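Local coordinates for protein L-ribulose 3-epimerase (Methylomonas sp. DH-1, PDB 7CJ7) that catalyses the manganese-dependent epimerization of ketoses at C3, with its highest activity toward L-ribulose, and works as a homodimer of TIM-barrel subunits, at residues L7-H12 and K277-I282; V210-S215 and A228-A233. All coordinates share one frame; numbering follows the deposited sequence.

Contact 1 of 2, residues L7-H12 and K277-I282; sequences LEYGGH and KALEFI. With SOL (L-sorbose), chain C.
Leu279 and Ile282, one turn apart on helix 271-285, clasp the side chain of Tyr9 on strand 8-12, and the three residues are buried. Leu279 comes first: with CG anti to the backbone N (chi1 -171°), its CD1 methyl is carried to the root of the tyrosine, 3.7 Å from Tyr9 CB, and the two side chains cross at about a right angle. Ile282 points toward the strand and slides past the tyrosine in the opposite direction, its CG2 methyl lying obliquely against the ring, 3.7 Å from Tyr9 CE1. The tyrosine is thus held by one methyl at its base and another farther out along the ring, all by apolar packing. At the C-terminal end of the same strand, His12 serves the sugar instead. His12 NE2 and O6 of L-sorbose share a hydrogen bond of 2.8 Å, in the plane of the imidazole and almost perfectly straight (177°), while ND1 is hydrogen-bonded to the backbone N of Leu14. Glu158, Ser69, Glu152, His188 and Arg217 also bond the ketose. An outer helix packed on a strand whose C-terminal end feeds the substrate pocket is the classic layout of a TIM barrel.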
loop_
_atom_site.group_PDB
_atom_site.type_symbol
_atom_site.label_atom_id
_atom_site.label_comp_id
_atom_site.label_asym_id
_atom_site.label_seq_id
_atom_site.Cartn_x
_atom_site.Cartn_y
_atom_site.Cartn_z
ATOM N N LEU A 7 -13.203 -26.647 0.926
ATOM C CA LEU A 7 -13.239 -25.644 -0.158
ATOM C C LEU A 7 -14.639 -25.028 -0.175
ATOM O O LEU A 7 -15.596 -25.740 -0.436
ATOM C CB LEU A 7 -12.908 -26.316 -1.492
ATOM C CG LEU A 7 -12.851 -25.367 -2.680
ATOM C CD1 LEU A 7 -11.892 -24.225 -2.412
ATOM C CD2 LEU A 7 -12.460 -26.111 -3.946
ATOM N N GLU A 8 -14.749 -23.738 0.121
ATOM C CA GLU A 8 -16.051 -23.027 0.124
ATOM C C GLU A 8 -15.766 -21.571 -0.216
ATOM O O GLU A 8 -14.650 -21.108 0.064
ATOM C CB GLU A 8 -16.779 -23.183 1.458
ATOM C CG GLU A 8 -15.904 -22.958 2.680
ATOM C CD GLU A 8 -16.669 -23.077 3.992
ATOM O OE1 GLU A 8 -16.041 -23.057 5.057
ATOM O OE2 GLU A 8 -17.899 -23.181 3.944
ATOM N N TYR A 9 -16.744 -20.905 -0.827
ATOM C CA TYR A 9 -16.612 -19.532 -1.352
ATOM C C TYR A 9 -17.482 -18.587 -0.532
ATOM O O TYR A 9 -18.663 -18.880 -0.257
ATOM C CB TYR A 9 -16.969 -19.506 -2.834
ATOM C CG TYR A 9 -16.192 -20.510 -3.641
ATOM C CD1 TYR A 9 -14.986 -20.179 -4.232
ATOM C CD2 TYR A 9 -16.629 -21.816 -3.743
ATOM C CE1 TYR A 9 -14.269 -21.109 -4.961
ATOM C CE2 TYR A 9 -15.922 -22.759 -4.463
ATOM C CZ TYR A 9 -14.743 -22.401 -5.087
ATOM O OH TYR A 9 -14.049 -23.344 -5.793
ATOM N N GLY A 10 -16.904 -17.447 -0.183
ATOM C CA GLY A 10 -17.544 -16.482 0.718
ATOM C C GLY A 10 -17.382 -15.064 0.231
ATOM O O GLY A 10 -16.502 -14.802 -0.633
ATOM N N GLY A 11 -18.251 -14.189 0.729
ATOM C CA GLY A 11 -18.194 -12.742 0.496
ATOM C C GLY A 11 -17.974 -12.014 1.803
ATOM O O GLY A 11 -18.597 -12.387 2.809
ATOM N N HIS A 12 -17.079 -11.032 1.806
ATOM C CA HIS A 12 -16.847 -10.141 2.965
ATOM C C HIS A 12 -18.071 -9.243 3.142
ATOM O O HIS A 12 -18.619 -8.793 2.124
ATOM C CB HIS A 12 -15.548 -9.362 2.753
ATOM C CG HIS A 12 -15.102 -8.631 3.968
ATOM N ND1 HIS A 12 -15.506 -7.346 4.234
ATOM C CD2 HIS A 12 -14.278 -8.992 4.974
ATOM C CE1 HIS A 12 -14.958 -6.945 5.363
ATOM N NE2 HIS A 12 -14.190 -7.932 5.831
ATOM N N LYS A 277 -20.251 -11.177 -10.208
ATOM C CA LYS A 277 -19.150 -11.240 -11.197
ATOM C C LYS A 277 -17.904 -11.807 -10.513
ATOM O O LYS A 277 -17.177 -12.556 -11.175
ATOM C CB LYS A 277 -18.889 -9.867 -11.814
ATOM C CG LYS A 277 -19.891 -9.480 -12.892
ATOM C CD LYS A 277 -19.578 -8.173 -13.558
ATOM C CE LYS A 277 -20.507 -7.849 -14.707
ATOM N NZ LYS A 277 -20.719 -6.388 -14.791
ATOM N N ALA A 278 -17.671 -11.466 -9.240
ATOM C CA ALA A 278 -16.494 -11.947 -8.475
ATOM C C ALA A 278 -16.580 -13.465 -8.330
ATOM O O ALA A 278 -15.566 -14.142 -8.552
ATOM C CB ALA A 278 -16.405 -11.285 -7.129
ATOM N N LEU A 279 -17.736 -13.979 -7.922
ATOM C CA LEU A 279 -17.901 -15.429 -7.665
ATOM C C LEU A 279 -17.667 -16.176 -8.978
ATOM O O LEU A 279 -16.971 -17.200 -8.960
ATOM C CB LEU A 279 -19.287 -15.728 -7.096
ATOM C CG LEU A 279 -19.455 -17.163 -6.600
ATOM C CD1 LEU A 279 -18.274 -17.592 -5.735
ATOM C CD2 LEU A 279 -20.759 -17.317 -5.842
ATOM N N GLU A 280 -18.226 -15.671 -10.079
ATOM C CA GLU A 280 -18.036 -16.281 -11.419
ATOM C C GLU A 280 -16.545 -16.251 -11.790
ATOM O O GLU A 280 -16.032 -17.267 -12.312
ATOM C CB GLU A 280 -18.867 -15.532 -12.458
ATOM C CG GLU A 280 -18.808 -16.143 -13.845
ATOM C CD GLU A 280 -19.361 -15.247 -14.943
ATOM O OE1 GLU A 280 -19.092 -14.017 -14.910
ATOM O OE2 GLU A 280 -20.069 -15.769 -15.819
ATOM N N PHE A 281 -15.881 -15.117 -11.575
ATOM C CA PHE A 281 -14.432 -14.929 -11.860
ATOM C C PHE A 281 -13.622 -16.013 -11.131
ATOM O O PHE A 281 -12.746 -16.651 -11.723
ATOM C CB PHE A 281 -13.999 -13.523 -11.445
ATOM C CG PHE A 281 -12.566 -13.191 -11.768
ATOM C CD1 PHE A 281 -11.542 -13.580 -10.919
ATOM C CD2 PHE A 281 -12.238 -12.497 -12.923
ATOM C CE1 PHE A 281 -10.221 -13.291 -11.229
ATOM C CE2 PHE A 281 -10.917 -12.199 -13.220
ATOM C CZ PHE A 281 -9.916 -12.600 -12.373
ATOM N N ILE A 282 -13.892 -16.203 -9.844
ATOM C CA ILE A 282 -13.148 -17.171 -8.989
ATOM C C ILE A 282 -13.446 -18.602 -9.454
ATOM O O ILE A 282 -12.500 -19.371 -9.659
ATOM C CB ILE A 282 -13.489 -16.945 -7.509
ATOM C CG1 ILE A 282 -12.986 -15.580 -7.034
ATOM C CG2 ILE A 282 -12.960 -18.079 -6.648
ATOM C CD1 ILE A 282 -13.601 -15.126 -5.735
HETATM C C1 SOL C . -7.410 -5.648 5.439
HETATM O O1 SOL C . -6.690 -4.955 4.446
HETATM C C2 SOL C . -7.903 -6.970 4.948
HETATM O O2 SOL C . -7.375 -7.513 3.992
HETATM C C3 SOL C . -9.110 -7.594 5.636
HETATM O O3 SOL C . -9.177 -8.978 5.379
HETATM C C4 SOL C . -9.091 -7.332 7.139
HETATM O O4 SOL C . -7.922 -7.925 7.708
HETATM C C5 SOL C . -10.317 -7.881 7.872
HETATM O O5 SOL C . -10.122 -7.751 9.279
HETATM C C6 SOL C . -11.609 -7.190 7.493
HETATM O O6 SOL C . -12.716 -7.783 8.179
#

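Contact 2 of 2, residues V210-S215 and A228-A233; sequences VHIGES and ASFFAA. With MN (manganese (II) ion), chain D.
Ile212 CD1 is shared by two phenylalanines from neighbouring positions of one helix: it lies 3.6 Å from Phe230 CE2 and 3.7 Å from Phe231 CZ, meeting both rings obliquely. This is the strand-to-helix packing of a beta-alpha-beta unit of the TIM barrel, in which strand 207-212 runs out to helix 227-236 and the chain returns as strand 242-245. Strand residues 210-212 and helix residues 228-233 run nearly antiparallel, at 156°, with their axes 11.9 Å apart at closest approach, and aliphatic and aromatic side chains bridge the separation. Phe230, with CG anti to its amide nitrogen (chi1 -178°), reaches toward the sheet. There Val210 CG1 arrives from the opposite direction in the plane of the ring, at its edge, 3.9 Å from Phe230 CE2. Phe230 CD2 also sits loosely over one face of the Phe231 ring, offset toward its rim. Replacing Phe230 by an alanine would probably open a gap between strand and helix, leaving Val210 CG1 without its aromatic neighbour and Ile212 CD1 without one of the two rings it rests on. Thr186 and Met189 of helix 186-192 pack on Phe230 as well. Beyond the strand, the Glu214 carboxylate curls back on the chain: OE2 accepts the backbone N of Ser215 at 2.8 Å through its anti lone pair, and also takes the amide of Val225, while OE1 takes that of Gly221, so three backbone donors hold the buried group. His211, between Val210 and Ile212, turns away from the helix into the barrel, where its NE2 is hydrogen-bonded to Glu41 OE1. That second-shell bond probably steadies the imidazole as a ligand. Glu152, Asp185 and Glu246 join it round the manganese ion, which His211 ND1 binds at 2.2 Å.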
loop_
_atom_site.group_PDB
_atom_site.type_symbol
_atom_site.label_atom_id
_atom_site.label_comp_id
_atom_site.label_asym_id
_atom_site.label_seq_id
_atom_site.Cartn_x
_atom_site.Cartn_y
_atom_site.Cartn_z
ATOM N N VAL A 210 -7.936 -17.815 2.481
ATOM C CA VAL A 210 -7.583 -17.021 1.280
ATOM C C VAL A 210 -8.591 -15.888 1.098
ATOM O O VAL A 210 -9.814 -16.144 1.163
ATOM C CB VAL A 210 -7.511 -17.909 0.028
ATOM C CG1 VAL A 210 -7.485 -17.061 -1.231
ATOM C CG2 VAL A 210 -6.331 -18.857 0.086
ATOM N N HIS A 211 -8.073 -14.680 0.899
ATOM C CA HIS A 211 -8.829 -13.521 0.372
ATOM C C HIS A 211 -8.435 -13.269 -1.078
ATOM O O HIS A 211 -7.216 -13.208 -1.390
ATOM C CB HIS A 211 -8.611 -12.270 1.211
ATOM C CG HIS A 211 -9.396 -12.280 2.475
ATOM N ND1 HIS A 211 -9.321 -11.250 3.385
ATOM C CD2 HIS A 211 -10.266 -13.183 2.981
ATOM C CE1 HIS A 211 -10.151 -11.485 4.381
ATOM N NE2 HIS A 211 -10.723 -12.682 4.175
ATOM N N ILE A 212 -9.462 -13.077 -1.903
ATOM C CA ILE A 212 -9.340 -12.677 -3.325
ATOM C C ILE A 212 -9.723 -11.202 -3.390
ATOM O O ILE A 212 -10.911 -10.882 -3.178
ATOM C CB ILE A 212 -10.218 -13.552 -4.233
ATOM C CG1 ILE A 212 -9.898 -15.039 -4.078
ATOM C CG2 ILE A 212 -10.122 -13.089 -5.679
ATOM C CD1 ILE A 212 -8.447 -15.386 -4.326
ATOM N N GLY A 213 -8.728 -10.353 -3.607
ATOM C CA GLY A 213 -8.894 -8.903 -3.809
ATOM C C GLY A 213 -8.108 -8.433 -5.017
ATOM O O GLY A 213 -6.945 -8.862 -5.190
ATOM N N GLU A 214 -8.704 -7.580 -5.841
ATOM C CA GLU A 214 -7.992 -6.959 -6.982
ATOM C C GLU A 214 -6.967 -5.962 -6.420
ATOM O O GLU A 214 -7.038 -5.612 -5.225
ATOM C CB GLU A 214 -9.005 -6.327 -7.941
ATOM C CG GLU A 214 -8.420 -5.870 -9.269
ATOM C CD GLU A 214 -7.513 -6.853 -10.000
ATOM O OE1 GLU A 214 -7.999 -7.536 -10.934
ATOM O OE2 GLU A 214 -6.305 -6.907 -9.663
ATOM N N SER A 215 -6.020 -5.536 -7.246
ATOM C CA SER A 215 -4.910 -4.635 -6.848
ATOM C C SER A 215 -5.452 -3.351 -6.217
ATOM O O SER A 215 -4.798 -2.829 -5.298
ATOM C CB SER A 215 -4.014 -4.350 -8.026
ATOM O OG SER A 215 -4.762 -3.882 -9.147
ATOM N N ALA A 228 -3.827 -15.663 -12.524
ATOM C CA ALA A 228 -3.450 -16.916 -13.222
ATOM C C ALA A 228 -2.376 -17.634 -12.399
ATOM O O ALA A 228 -2.506 -18.860 -12.178
ATOM C CB ALA A 228 -2.987 -16.630 -14.633
ATOM N N SER A 229 -1.359 -16.892 -11.957
ATOM C CA SER A 229 -0.224 -17.401 -11.154
ATOM C C SER A 229 -0.732 -17.857 -9.785
ATOM O O SER A 229 -0.356 -18.951 -9.326
ATOM C CB SER A 229 0.855 -16.362 -11.033
ATOM O OG SER A 229 1.939 -16.874 -10.293
ATOM N N PHE A 230 -1.583 -17.057 -9.156
ATOM C CA PHE A 230 -2.082 -17.346 -7.796
ATOM C C PHE A 230 -2.920 -18.631 -7.805
ATOM O O PHE A 230 -2.681 -19.502 -6.958
ATOM C CB PHE A 230 -2.895 -16.179 -7.251
ATOM C CG PHE A 230 -3.361 -16.433 -5.846
ATOM C CD1 PHE A 230 -2.443 -16.532 -4.816
ATOM C CD2 PHE A 230 -4.701 -16.642 -5.567
ATOM C CE1 PHE A 230 -2.861 -16.770 -3.517
ATOM C CE2 PHE A 230 -5.120 -16.881 -4.268
ATOM C CZ PHE A 230 -4.198 -16.960 -3.249
ATOM N N PHE A 231 -3.901 -18.750 -8.704
ATOM C CA PHE A 231 -4.799 -19.934 -8.719
ATOM C C PHE A 231 -4.016 -21.189 -9.134
ATOM O O PHE A 231 -4.318 -22.289 -8.636
ATOM C CB PHE A 231 -6.046 -19.667 -9.559
ATOM C CG PHE A 231 -7.026 -18.740 -8.890
ATOM C CD1 PHE A 231 -7.603 -19.075 -7.676
ATOM C CD2 PHE A 231 -7.366 -17.527 -9.469
ATOM C CE1 PHE A 231 -8.510 -18.226 -7.057
ATOM C CE2 PHE A 231 -8.283 -16.687 -8.858
ATOM C CZ PHE A 231 -8.852 -17.037 -7.655
ATOM N N ALA A 232 -3.012 -21.046 -9.991
ATOM C CA ALA A 232 -2.121 -22.166 -10.365
ATOM C C ALA A 232 -1.418 -22.698 -9.108
ATOM O O ALA A 232 -1.357 -23.928 -8.919
ATOM C CB ALA A 232 -1.149 -21.725 -11.426
ATOM N N ALA A 233 -0.914 -21.807 -8.258
ATOM C CA ALA A 233 -0.187 -22.189 -7.024
ATOM C C ALA A 233 -1.152 -22.890 -6.060
ATOM O O ALA A 233 -0.757 -23.893 -5.457
ATOM C CB ALA A 233 0.441 -20.979 -6.391
HETATM MN MN MN D . -8.094 -9.435 3.426
#

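From the N terminus the chain enters the barrel through strand 8-12, passes the intervening strands and helices, and returns on helix 271-285, where contact 1 closes a long loop with 264 residues between its segments. Contact 2 is nested inside it and closes a short one, with 12 residues between segments 210-215 and 228-233, which lie on strand 207-212 and helix 227-236. Strand 242-245 lies between strands 207-212 and 8-12 in the closed sheet and hydrogen-bonds to both. The contacts, with centres about 12 Å apart, touch directly where Ile282 CD1 packs 4.0 Å from Ile212 CB. Together they tie two outer helices to strands whose inward-facing histidines serve sugar and manganese.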